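Local coordinates for Low molecular weight protein-tyrosine-phosphatase YfkJ (Bacillus subtilis, PDB 4ETM), which hydrolyses phosphotyrosine in proteins to tyrosyl residues and phosphate, and takes part in resistance to ethanol stress, at residues Ile19-Val24 with Glu161-Ser166; Ile38-Ala43 with Gly47-Ile52; Tyr101-Asp106 with Leu129-Asp134; Ala138-Pro143 with Glu150-Leu155. All coordinates share one frame; numbering follows the deposited sequence.

Interaction 1 of 4, residues Ile19-Val24 with Glu161-Ser166; sequences ISVLFV and EQLLAS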
loop_
_atom_site.group_PDB
_atom_site.type_symbol
_atom_site.label_atom_id
_atom_site.label_comp_id
_atom_site.label_asym_id
_atom_site.label_seq_id
_atom_site.Cartn_x
_atom_site.Cartn_y
_atom_site.Cartn_z
ATOM N N ILE A 19 6.855 24.877 6.275
ATOM C CA ILE A 19 6.844 23.564 5.639
ATOM C C ILE A 19 5.982 22.647 6.499
ATOM O O ILE A 19 6.134 22.617 7.714
ATOM C CB ILE A 19 8.268 22.974 5.541
ATOM C CG1 ILE A 19 9.167 23.891 4.703
ATOM C CG2 ILE A 19 8.235 21.529 4.987
ATOM C CD1 ILE A 19 10.644 23.767 5.025
ATOM N N SER A 20 5.066 21.918 5.880
ATOM C CA SER A 20 4.184 21.056 6.655
ATOM C C SER A 20 4.391 19.589 6.319
ATOM O O SER A 20 4.570 19.222 5.152
ATOM C CB SER A 20 2.722 21.440 6.444
ATOM O OG SER A 20 2.432 21.518 5.061
ATOM N N VAL A 21 4.349 18.762 7.358
ATOM C CA VAL A 21 4.581 17.329 7.261
ATOM C C VAL A 21 3.426 16.587 7.939
ATOM O O VAL A 21 3.145 16.829 9.104
ATOM C CB VAL A 21 5.903 16.952 7.960
ATOM C CG1 VAL A 21 6.170 15.467 7.851
ATOM C CG2 VAL A 21 7.061 17.751 7.366
ATOM N N LEU A 22 2.753 15.708 7.203
ATOM C CA LEU A 22 1.691 14.874 7.775
ATOM C C LEU A 22 2.153 13.428 7.853
ATOM O O LEU A 22 2.496 12.832 6.837
ATOM C CB LEU A 22 0.411 14.968 6.946
ATOM C CG LEU A 22 -0.690 14.050 7.473
ATOM C CD1 LEU A 22 -1.198 14.566 8.799
ATOM C CD2 LEU A 22 -1.830 13.945 6.456
ATOM N N PHE A 23 2.206 12.889 9.071
ATOM C CA PHE A 23 2.526 11.479 9.287
ATOM C C PHE A 23 1.256 10.656 9.266
ATOM O O PHE A 23 0.257 11.042 9.857
ATOM C CB PHE A 23 3.273 11.265 10.598
ATOM C CG PHE A 23 4.612 11.917 10.635
ATOM C CD1 PHE A 23 5.710 11.310 10.044
ATOM C CD2 PHE A 23 4.775 13.153 11.243
ATOM C CE1 PHE A 23 6.954 11.913 10.071
ATOM C CE2 PHE A 23 6.030 13.768 11.275
ATOM C CZ PHE A 23 7.114 13.151 10.684
ATOM N N VAL A 24 1.270 9.545 8.546
ATOM C CA VAL A 24 0.044 8.770 8.381
ATOM C C VAL A 24 0.253 7.292 8.672
ATOM O O VAL A 24 1.175 6.651 8.132
ATOM C CB VAL A 24 -0.544 8.922 6.952
ATOM C CG1 VAL A 24 -1.814 8.090 6.783
ATOM C CG2 VAL A 24 -0.845 10.379 6.634
ATOM N N GLU A 161 14.908 11.216 11.966
ATOM C CA GLU A 161 16.215 11.845 11.832
ATOM C C GLU A 161 16.592 12.040 10.368
ATOM O O GLU A 161 16.987 13.137 9.964
ATOM C CB GLU A 161 17.287 11.022 12.559
ATOM C CG GLU A 161 17.216 11.152 14.066
ATOM C CD GLU A 161 18.095 10.157 14.791
ATOM O OE1 GLU A 161 19.007 9.586 14.152
ATOM O OE2 GLU A 161 17.868 9.949 16.004
ATOM N N GLN A 162 16.480 10.976 9.581
ATOM C CA GLN A 162 16.831 11.028 8.166
ATOM C C GLN A 162 15.863 11.915 7.401
ATOM O O GLN A 162 16.271 12.680 6.530
ATOM C CB GLN A 162 16.819 9.625 7.557
ATOM C CG GLN A 162 17.854 8.709 8.155
ATOM C CD GLN A 162 19.235 9.271 7.997
ATOM O OE1 GLN A 162 19.524 9.952 7.014
ATOM N NE2 GLN A 162 20.100 9.007 8.969
ATOM N N LEU A 163 14.576 11.792 7.718
ATOM C CA LEU A 163 13.552 12.620 7.085
ATOM C C LEU A 163 13.851 14.097 7.282
ATOM O O LEU A 163 13.891 14.857 6.316
ATOM C CB LEU A 163 12.160 12.310 7.653
ATOM C CG LEU A 163 11.064 13.275 7.167
ATOM C CD1 LEU A 163 10.892 13.244 5.652
ATOM C CD2 LEU A 163 9.743 12.960 7.864
ATOM N N LEU A 164 14.075 14.500 8.532
ATOM C CA LEU A 164 14.416 15.893 8.833
ATOM C C LEU A 164 15.656 16.372 8.064
ATOM O O LEU A 164 15.674 17.494 7.559
ATOM C CB LEU A 164 14.581 16.110 10.340
ATOM C CG LEU A 164 14.974 17.520 10.805
ATOM C CD1 LEU A 164 14.039 18.587 10.234
ATOM C CD2 LEU A 164 14.982 17.584 12.330
ATOM N N ALA A 165 16.673 15.520 7.954
ATOM C CA ALA A 165 17.889 15.876 7.217
ATOM C C ALA A 165 17.614 16.074 5.726
ATOM O O ALA A 165 18.172 16.978 5.095
ATOM C CB ALA A 165 18.977 14.818 7.424
ATOM N N SER A 166 16.746 15.225 5.180
ATOM C CA SER A 166 16.352 15.275 3.774
ATOM C C SER A 166 15.591 16.571 3.502
ATOM O O SER A 166 15.814 17.237 2.490
ATOM C CB SER A 166 15.488 14.055 3.426
ATOM O OG SER A 166 14.952 14.155 2.119
#
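Between the parallel sheet of the low molecular weight phosphatase fold and the long helix 149-170, Val21 and Phe23 of strand 19-25 meet Leu163. The contact is small, burying 81 Å² in all, but its three residues lie inside the protein. Leu163 carries the helix side. Its CG stands anti to the backbone N (chi1 172°), which sends the isobutyl group from the helix toward the sheet. The branch that does the touching is CD2. It lies 3.7 Å from CE1 of Phe23, and CZ of the same ring is nearly as close. The Leu163 methyl approaches this ring obliquely. The two side chains arrive from opposite directions, one from the helix and one from the strand. No hydrogen bond crosses between the segments, so the contact is purely apolar.

Leu163 and Phe23 both also touch Ile103 of the neighbouring strand, and the Phe23 ring makes an edge-to-face contact with Phe39 of helix 31-45. Just past Phe23, the strand ends at the nucleophile Cys25, which begins the CX5R phosphate-binding loop that closes with Arg31. The contact therefore lies in the hydrophobic core close behind that loop. Val21 completes it: CG1 sits 3.7 Å above one face of the Phe23 ring, offset toward the rim, and 4.4 Å from CD2 of Leu163.

Interaction 2 of 4, residues Ile38-Ala43 with Gly47-Ile52; sequences IFRDLA and GLEGKI
Phe39 and Ile52 cross at about a right angle where the chain leaves helix 31-45 and turns into strand 52-58. The Ile52 methyl CG2 comes to the edge of the Phe39 ring, in its plane, with CG2 3.6 Å from CE2. Phe39 reaches this place because its CG is anti to the backbone N (chi1 176°). Ala43 and Leu48 meet more loosely, CB to CB at 4.4 Å.

The helix ends in a Schellman motif. Gly47 is the first residue to leave helical geometry and has positive phi. Leu48 N then donates to Ala43 O at 2.9 Å, with the N-H...O angle 153°. In turn, Leu48 O accepts from both Lys51 N and Ile52 N, so two bonds grip this oxygen.

Glu49, exposed, extends back toward the same helix. One water donates to both Glu49 OE2 and the backbone Arg40 O, while the guanidinium of Arg40 forms a salt bridge with Glu36.

On the inner side, Phe39 packs on Val21 of strand 19-25. Leu42 and Ile52 both touch Leu164, and Leu48 touches Gln168, so helix 149-170 lies against the helix end and the connection into the sheet.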
loop_
_atom_site.group_PDB
_atom_site.type_symbol
_atom_site.label_atom_id
_atom_site.label_comp_id
_atom_site.label_asym_id
_atom_site.label_seq_id
_atom_site.Cartn_x
_atom_site.Cartn_y
_atom_site.Cartn_z
ATOM N N ILE A 38 7.943 12.849 17.923
ATOM C CA ILE A 38 9.393 12.710 17.831
ATOM C C ILE A 38 9.972 13.679 16.811
ATOM O O ILE A 38 10.955 14.363 17.080
ATOM C CB ILE A 38 9.792 11.262 17.468
ATOM C CG1 ILE A 38 9.592 10.355 18.679
ATOM C CG2 ILE A 38 11.237 11.196 16.994
ATOM C CD1 ILE A 38 9.936 8.900 18.402
ATOM N N PHE A 39 9.348 13.742 15.641
ATOM C CA PHE A 39 9.818 14.628 14.586
ATOM C C PHE A 39 9.765 16.081 15.027
ATOM O O PHE A 39 10.676 16.865 14.732
ATOM C CB PHE A 39 8.982 14.429 13.325
ATOM C CG PHE A 39 9.339 15.356 12.224
ATOM C CD1 PHE A 39 10.339 15.032 11.324
ATOM C CD2 PHE A 39 8.673 16.558 12.080
ATOM C CE1 PHE A 39 10.660 15.893 10.300
ATOM C CE2 PHE A 39 8.996 17.425 11.061
ATOM C CZ PHE A 39 9.980 17.086 10.168
ATOM N N ARG A 40 8.695 16.448 15.727
ATOM C CA ARG A 40 8.555 17.812 16.236
ATOM C C ARG A 40 9.704 18.135 17.180
ATOM O O ARG A 40 10.278 19.227 17.114
ATOM C CB ARG A 40 7.208 17.991 16.941
ATOM C CG ARG A 40 7.147 19.197 17.863
ATOM C CD ARG A 40 5.739 19.763 17.975
ATOM N NE ARG A 40 4.773 18.777 18.430
ATOM C CZ ARG A 40 3.750 18.324 17.708
ATOM N NH1 ARG A 40 3.518 18.776 16.482
ATOM N NH2 ARG A 40 2.943 17.425 18.230
ATOM N N ASP A 41 10.041 17.183 18.044
ATOM C CA ASP A 41 11.137 17.343 18.992
ATOM C C ASP A 41 12.481 17.531 18.291
ATOM O O ASP A 41 13.278 18.399 18.679
ATOM C CB ASP A 41 11.199 16.139 19.937
ATOM C CG ASP A 41 12.232 16.315 21.028
ATOM O OD1 ASP A 41 12.012 17.174 21.909
ATOM O OD2 ASP A 41 13.257 15.593 21.009
ATOM N N LEU A 42 12.740 16.714 17.276
ATOM C CA LEU A 42 13.958 16.833 16.482
ATOM C C LEU A 42 14.056 18.192 15.794
ATOM O O LEU A 42 15.109 18.824 15.823
ATOM C CB LEU A 42 14.067 15.722 15.440
ATOM C CG LEU A 42 14.242 14.303 15.984
ATOM C CD1 LEU A 42 14.501 13.313 14.844
ATOM C CD2 LEU A 42 15.369 14.264 16.996
ATOM N N ALA A 43 12.957 18.641 15.184
ATOM C CA ALA A 43 12.939 19.949 14.527
ATOM C C ALA A 43 13.249 21.088 15.500
ATOM O O ALA A 43 13.983 22.027 15.165
ATOM C CB ALA A 43 11.596 20.197 13.847
ATOM N N GLY A 47 16.288 24.101 15.971
ATOM C CA GLY A 47 15.824 25.476 15.915
ATOM C C GLY A 47 14.964 25.742 14.690
ATOM O O GLY A 47 15.065 26.799 14.064
ATOM N N LEU A 48 14.112 24.780 14.340
ATOM C CA LEU A 48 13.288 24.922 13.147
ATOM C C LEU A 48 11.797 24.991 13.451
ATOM O O LEU A 48 10.972 24.818 12.547
ATOM C CB LEU A 48 13.581 23.792 12.158
ATOM C CG LEU A 48 15.001 23.823 11.583
ATOM C CD1 LEU A 48 15.300 22.505 10.911
ATOM C CD2 LEU A 48 15.188 24.973 10.597
ATOM N N GLU A 49 11.454 25.263 14.712
ATOM C CA GLU A 49 10.054 25.385 15.120
ATOM C C GLU A 49 9.291 26.437 14.321
ATOM O O GLU A 49 8.075 26.355 14.191
ATOM C CB GLU A 49 9.925 25.691 16.618
ATOM C CG GLU A 49 10.247 24.525 17.529
ATOM C CD GLU A 49 9.183 24.279 18.598
ATOM O OE1 GLU A 49 9.035 25.127 19.506
ATOM O OE2 GLU A 49 8.498 23.228 18.528
ATOM N N GLY A 50 10.005 27.423 13.789
ATOM C CA GLY A 50 9.375 28.495 13.044
ATOM C C GLY A 50 9.293 28.239 11.550
ATOM O O GLY A 50 8.792 29.082 10.799
ATOM N N LYS A 51 9.785 27.082 11.114
ATOM C CA LYS A 51 9.833 26.764 9.687
ATOM C C LYS A 51 9.127 25.463 9.325
ATOM O O LYS A 51 8.595 25.325 8.224
ATOM C CB LYS A 51 11.280 26.701 9.198
ATOM C CG LYS A 51 11.412 26.498 7.694
ATOM C CD LYS A 51 10.741 27.626 6.930
ATOM C CE LYS A 51 10.731 27.377 5.435
ATOM N NZ LYS A 51 10.518 28.615 4.632
ATOM N N ILE A 52 9.135 24.499 10.243
ATOM C CA ILE A 52 8.510 23.203 9.985
ATOM C C ILE A 52 7.380 22.892 10.972
ATOM O O ILE A 52 7.548 23.037 12.181
ATOM C CB ILE A 52 9.551 22.057 10.023
ATOM C CG1 ILE A 52 10.672 22.320 9.021
ATOM C CG2 ILE A 52 8.890 20.722 9.729
ATOM C CD1 ILE A 52 11.746 21.246 9.026
HETATM O O HOH W 1 9.173 21.881 16.198
#

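Interaction 3 of 4, residues Tyr101-Asp106 with Leu129-Asp134; sequences YIIAMD and LDYVED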
loop_
_atom_site.group_PDB
_atom_site.type_symbol
_atom_site.label_atom_id
_atom_site.label_comp_id
_atom_site.label_asym_id
_atom_site.label_seq_id
_atom_site.Cartn_x
_atom_site.Cartn_y
_atom_site.Cartn_z
ATOM N N TYR A 101 4.666 17.376 2.644
ATOM C CA TYR A 101 5.135 15.993 2.712
ATOM C C TYR A 101 4.062 15.144 3.352
ATOM O O TYR A 101 3.514 15.512 4.386
ATOM C CB TYR A 101 6.384 15.883 3.586
ATOM C CG TYR A 101 7.603 16.537 2.998
ATOM C CD1 TYR A 101 8.533 15.795 2.288
ATOM C CD2 TYR A 101 7.832 17.885 3.172
ATOM C CE1 TYR A 101 9.657 16.391 1.737
ATOM C CE2 TYR A 101 8.953 18.493 2.628
ATOM C CZ TYR A 101 9.860 17.733 1.920
ATOM O OH TYR A 101 10.983 18.323 1.384
ATOM N N ILE A 102 3.755 14.006 2.748
ATOM C CA ILE A 102 2.931 13.033 3.435
ATOM C C ILE A 102 3.766 11.785 3.661
ATOM O O ILE A 102 4.232 11.175 2.706
ATOM C CB ILE A 102 1.645 12.742 2.657
ATOM C CG1 ILE A 102 0.861 14.054 2.457
ATOM C CG2 ILE A 102 0.840 11.668 3.379
ATOM C CD1 ILE A 102 -0.497 13.889 1.841
ATOM N N ILE A 103 3.947 11.419 4.928
ATOM C CA ILE A 103 4.898 10.396 5.317
ATOM C C ILE A 103 4.139 9.221 5.939
ATOM O O ILE A 103 3.673 9.306 7.079
ATOM C CB ILE A 103 5.924 10.958 6.334
ATOM C CG1 ILE A 103 6.658 12.176 5.762
ATOM C CG2 ILE A 103 6.928 9.891 6.706
ATOM C CD1 ILE A 103 7.273 11.951 4.397
ATOM N N ALA A 104 4.000 8.143 5.165
ATOM C CA ALA A 104 3.264 6.937 5.589
ATOM C C ALA A 104 4.145 5.978 6.351
ATOM O O ALA A 104 5.342 5.935 6.118
ATOM C CB ALA A 104 2.702 6.241 4.387
ATOM N N MET A 105 3.551 5.169 7.227
ATOM C CA MET A 105 4.341 4.217 8.013
ATOM C C MET A 105 4.651 2.925 7.259
ATOM O O MET A 105 5.701 2.312 7.495
ATOM C CB MET A 105 3.654 3.915 9.347
ATOM C CG MET A 105 3.509 5.147 10.220
ATOM S SD MET A 105 5.143 5.767 10.695
ATOM C CE MET A 105 4.996 7.485 10.188
ATOM N N ASP A 106 3.741 2.513 6.376
ATOM C CA ASP A 106 3.940 1.299 5.587
ATOM C C ASP A 106 3.289 1.334 4.204
ATOM O O ASP A 106 2.620 2.318 3.824
ATOM C CB ASP A 106 3.506 0.051 6.371
ATOM C CG ASP A 106 2.017 0.009 6.656
ATOM O OD1 ASP A 106 1.209 0.432 5.815
ATOM O OD2 ASP A 106 1.634 -0.489 7.728
ATOM N N LEU A 129 10.504 5.040 6.213
ATOM C CA LEU A 129 11.781 4.347 6.054
ATOM C C LEU A 129 12.376 4.413 4.634
ATOM O O LEU A 129 13.483 3.915 4.403
ATOM C CB LEU A 129 11.699 2.905 6.555
ATOM C CG LEU A 129 11.312 2.781 8.028
ATOM C CD1 LEU A 129 11.229 1.308 8.413
ATOM C CD2 LEU A 129 12.331 3.523 8.887
ATOM N N ASP A 130 11.655 5.034 3.696
ATOM C CA ASP A 130 12.204 5.354 2.375
ATOM C C ASP A 130 13.361 6.354 2.552
ATOM O O ASP A 130 14.298 6.402 1.743
ATOM C CB ASP A 130 11.124 5.936 1.426
ATOM C CG ASP A 130 10.074 4.899 0.983
ATOM O OD1 ASP A 130 10.267 3.684 1.207
ATOM O OD2 ASP A 130 9.045 5.306 0.387
ATOM N N TYR A 131 13.307 7.144 3.625
ATOM C CA TYR A 131 14.349 8.136 3.890
ATOM C C TYR A 131 15.587 7.573 4.583
ATOM O O TYR A 131 16.631 8.224 4.626
ATOM C CB TYR A 131 13.792 9.296 4.703
ATOM C CG TYR A 131 12.775 10.099 3.938
ATOM C CD1 TYR A 131 13.162 11.200 3.177
ATOM C CD2 TYR A 131 11.438 9.733 3.936
ATOM C CE1 TYR A 131 12.233 11.935 2.469
ATOM C CE2 TYR A 131 10.512 10.456 3.236
ATOM C CZ TYR A 131 10.909 11.552 2.501
ATOM O OH TYR A 131 9.970 12.267 1.795
ATOM N N VAL A 132 15.460 6.379 5.145
ATOM C CA VAL A 132 16.600 5.699 5.736
ATOM C C VAL A 132 17.254 4.901 4.622
ATOM O O VAL A 132 16.913 3.744 4.388
ATOM C CB VAL A 132 16.165 4.760 6.876
ATOM C CG1 VAL A 132 17.376 4.074 7.504
ATOM C CG2 VAL A 132 15.395 5.535 7.916
ATOM N N GLU A 133 18.167 5.543 3.906
ATOM C CA GLU A 133 18.809 4.905 2.777
ATOM C C GLU A 133 20.170 4.397 3.216
ATOM O O GLU A 133 21.092 5.185 3.425
ATOM C CB GLU A 133 18.948 5.881 1.608
ATOM N N ASP A 134 20.290 3.081 3.370
ATOM C CA ASP A 134 19.188 2.162 3.127
ATOM C C ASP A 134 19.204 1.056 4.163
ATOM O O ASP A 134 20.210 0.369 4.331
ATOM C CB ASP A 134 19.267 1.559 1.722
HETATM O O HOH W 2 8.262 3.130 6.586
#
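CG of Tyr131 (chi1 -66°) and CG1 of Ile103 (chi1 -57°) each stand anti to their own carbonyl carbon, and the two side chains meet. A second bend at chi2 of Ile103 (-52°) turns its CD1 methyl toward the tyrosine. The contact covers the parallel sheet of the phosphatase fold at strand 101-104, over which the loop after strand 125-127 folds.

Ile103 CD1 lies 3.8 Å from CE2 of Tyr131. The methyl approaches the Tyr131 ring obliquely and is equally close to the phenol oxygen. That oxygen also reaches Tyr101: Tyr131 OH comes to the edge of its ring, near the ring plane, 3.8 Å from CD1. The two tyrosines therefore meet hydroxyl against ring edge and are not stacked. No direct hydrogen bond joins the segments.

Leu163 of helix 149-170 also touches Tyr131, which adds a helix to the same cluster. At the end of segment 101-106, Asp106 is the N-cap of helix 107-117, with OD1 accepting from Asn109 N. Its OD2 makes a salt bridge with the active-site Arg31.

Farther along, past the strand, the backbones are joined through solvent. One water donates to Met105 O at 2.8 Å and accepts from Leu129 N at 3.0 Å.

Interaction 4 of 4, residues Ala138-Pro143 with Glu150-Leu155; sequences ADVPDP and EEVCQL
Val152 of the helix 149-170 points its CB toward the loop 138-143, which carries the proton donor Asp142. From CB the side chain splits. CG1, anti to the backbone N (chi1 168°), meets Val140 CG1 at 4.0 Å. CG2 goes to the next part of the loop. It lies close to the backbone, 3.3 Å from Pro141 O, and it also faces the ring of Pro143, with CD at 3.9 Å and CB and CG scarcely farther. One valine thus touches Val140, Pro141 and Pro143.

Pro141 has two more neighbours on the helix. Its CD is 3.5 Å from CD1 of Leu155, the two side chains crossing at about a right angle. Its CG is 3.6 Å from OE1 of Glu151, whose chain is extended beyond CG. No hydrogen bond links the segments.

Asp142 and Pro143 begin the Asp-Pro-Tyr sequence of the family's general-acid loop. The CB of Asp142 points away from the helix 149-170, while its OD1 caps Tyr144 N. Val140 O accepts a hydrogen bond from Arg31 NH1, tying the loop to a second active-site residue. Val152 and Pro143 also touch Arg31 of helix 31-45. Both thus border on the start of that helix, and Val140 joins by its backbone to Met105, just after the strand 101-104.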
loop_
_atom_site.group_PDB
_atom_site.type_symbol
_atom_site.label_atom_id
_atom_site.label_comp_id
_atom_site.label_asym_id
_atom_site.label_seq_id
_atom_site.Cartn_x
_atom_site.Cartn_y
_atom_site.Cartn_z
ATOM N N ALA A 138 11.427 -1.750 5.386
ATOM C CA ALA A 138 10.831 -0.669 4.616
ATOM C C ALA A 138 9.531 -0.220 5.266
ATOM O O ALA A 138 9.064 0.899 5.050
ATOM C CB ALA A 138 10.561 -1.135 3.201
ATOM N N ASP A 139 8.938 -1.101 6.059
ATOM C CA ASP A 139 7.673 -0.793 6.714
ATOM C C ASP A 139 7.839 -0.688 8.220
ATOM O O ASP A 139 8.528 -1.504 8.827
ATOM C CB ASP A 139 6.641 -1.873 6.390
ATOM C CG ASP A 139 6.341 -1.962 4.911
ATOM O OD1 ASP A 139 6.064 -0.912 4.300
ATOM O OD2 ASP A 139 6.409 -3.080 4.352
ATOM N N VAL A 140 7.190 0.295 8.830
ATOM C CA VAL A 140 7.111 0.326 10.277
ATOM C C VAL A 140 6.013 -0.624 10.725
ATOM O O VAL A 140 4.848 -0.417 10.374
ATOM C CB VAL A 140 6.856 1.744 10.832
ATOM C CG1 VAL A 140 6.915 1.720 12.339
ATOM C CG2 VAL A 140 7.901 2.724 10.305
ATOM N N PRO A 141 6.372 -1.677 11.483
ATOM C CA PRO A 141 5.325 -2.612 11.919
ATOM C C PRO A 141 4.278 -1.957 12.812
ATOM O O PRO A 141 4.582 -1.020 13.556
ATOM C CB PRO A 141 6.098 -3.692 12.693
ATOM C CG PRO A 141 7.516 -3.495 12.334
ATOM C CD PRO A 141 7.690 -2.048 12.018
ATOM N N ASP A 142 3.053 -2.456 12.737
ATOM C CA ASP A 142 1.954 -1.893 13.511
ATOM C C ASP A 142 1.906 -2.563 14.874
ATOM O O ASP A 142 1.545 -3.722 14.965
ATOM C CB ASP A 142 0.641 -2.131 12.771
ATOM C CG ASP A 142 -0.530 -1.404 13.396
ATOM O OD1 ASP A 142 -0.372 -0.831 14.482
ATOM O OD2 ASP A 142 -1.629 -1.442 12.795
ATOM N N PRO A 143 2.245 -1.822 15.936
ATOM C CA PRO A 143 2.310 -2.374 17.292
ATOM C C PRO A 143 0.923 -2.592 17.891
ATOM O O PRO A 143 0.800 -3.278 18.906
ATOM C CB PRO A 143 3.087 -1.304 18.059
ATOM C CG PRO A 143 2.723 -0.060 17.384
ATOM C CD PRO A 143 2.555 -0.380 15.916
ATOM N N GLU A 150 8.767 -1.056 21.366
ATOM C CA GLU A 150 10.190 -0.746 21.416
ATOM C C GLU A 150 10.812 -0.668 20.022
ATOM O O GLU A 150 11.559 0.270 19.730
ATOM C CB GLU A 150 10.938 -1.757 22.271
ATOM C CG GLU A 150 10.706 -1.590 23.753
ATOM C CD GLU A 150 11.608 -0.557 24.391
ATOM O OE1 GLU A 150 11.698 -0.524 25.636
ATOM O OE2 GLU A 150 12.253 0.206 23.653
ATOM N N GLU A 151 10.503 -1.623 19.145
ATOM C CA GLU A 151 11.146 -1.632 17.832
ATOM C C GLU A 151 10.569 -0.514 16.959
ATOM O O GLU A 151 11.263 0.015 16.094
ATOM C CB GLU A 151 11.006 -2.993 17.147
ATOM C CG GLU A 151 9.618 -3.299 16.633
ATOM C CD GLU A 151 9.541 -4.612 15.853
ATOM O OE1 GLU A 151 8.423 -4.980 15.438
ATOM O OE2 GLU A 151 10.587 -5.268 15.651
ATOM N N VAL A 152 9.305 -0.163 17.204
ATOM C CA VAL A 152 8.653 0.939 16.498
ATOM C C VAL A 152 9.329 2.251 16.897
ATOM O O VAL A 152 9.637 3.075 16.047
ATOM C CB VAL A 152 7.134 0.976 16.780
ATOM C CG1 VAL A 152 6.526 2.268 16.285
ATOM C CG2 VAL A 152 6.463 -0.206 16.110
ATOM N N CYS A 153 9.590 2.434 18.192
ATOM C CA CYS A 153 10.344 3.600 18.645
ATOM C C CYS A 153 11.696 3.718 17.930
ATOM O O CYS A 153 12.048 4.789 17.422
ATOM C CB CYS A 153 10.568 3.530 20.158
ATOM S SG CYS A 153 11.524 4.911 20.847
ATOM N N GLN A 154 12.449 2.624 17.889
ATOM C CA GLN A 154 13.766 2.656 17.264
ATOM C C GLN A 154 13.672 3.042 15.797
ATOM O O GLN A 154 14.423 3.899 15.326
ATOM C CB GLN A 154 14.507 1.323 17.430
ATOM C CG GLN A 154 15.190 1.177 18.778
ATOM C CD GLN A 154 15.804 -0.198 18.997
ATOM O OE1 GLN A 154 15.789 -1.052 18.106
ATOM N NE2 GLN A 154 16.347 -0.418 20.193
ATOM N N LEU A 155 12.734 2.422 15.092
ATOM C CA LEU A 155 12.547 2.689 13.672
ATOM C C LEU A 155 12.109 4.125 13.418
ATOM O O LEU A 155 12.593 4.773 12.501
ATOM C CB LEU A 155 11.536 1.709 13.082
ATOM C CG LEU A 155 12.035 0.267 12.986
ATOM C CD1 LEU A 155 10.885 -0.652 12.664
ATOM C CD2 LEU A 155 13.132 0.149 11.932
#

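Overall arrangement
From the N terminus, strand 19-25 opens the largest loop, which interaction 1 closes only at the C-terminal helix 149-170. The other three contacts nest inside it, in series and without crossing. Interaction 2 closes the short turn from helix 31-45 into strand 52-58. Interaction 3 ties the strand 101-104 to the loop after strand 125-127. Interaction 4 then joins that loop's later part to the start of helix 149-170. Interactions 1 and 3 meet in the sheet, probably through backbone hydrogen bonds of Leu22 and Val24 with Ile103. Interactions 1 and 2 meet where Leu42 of helix 31-45 packs on Glu161, and interactions 3 and 4 lie side by side past the end of strand 101-104.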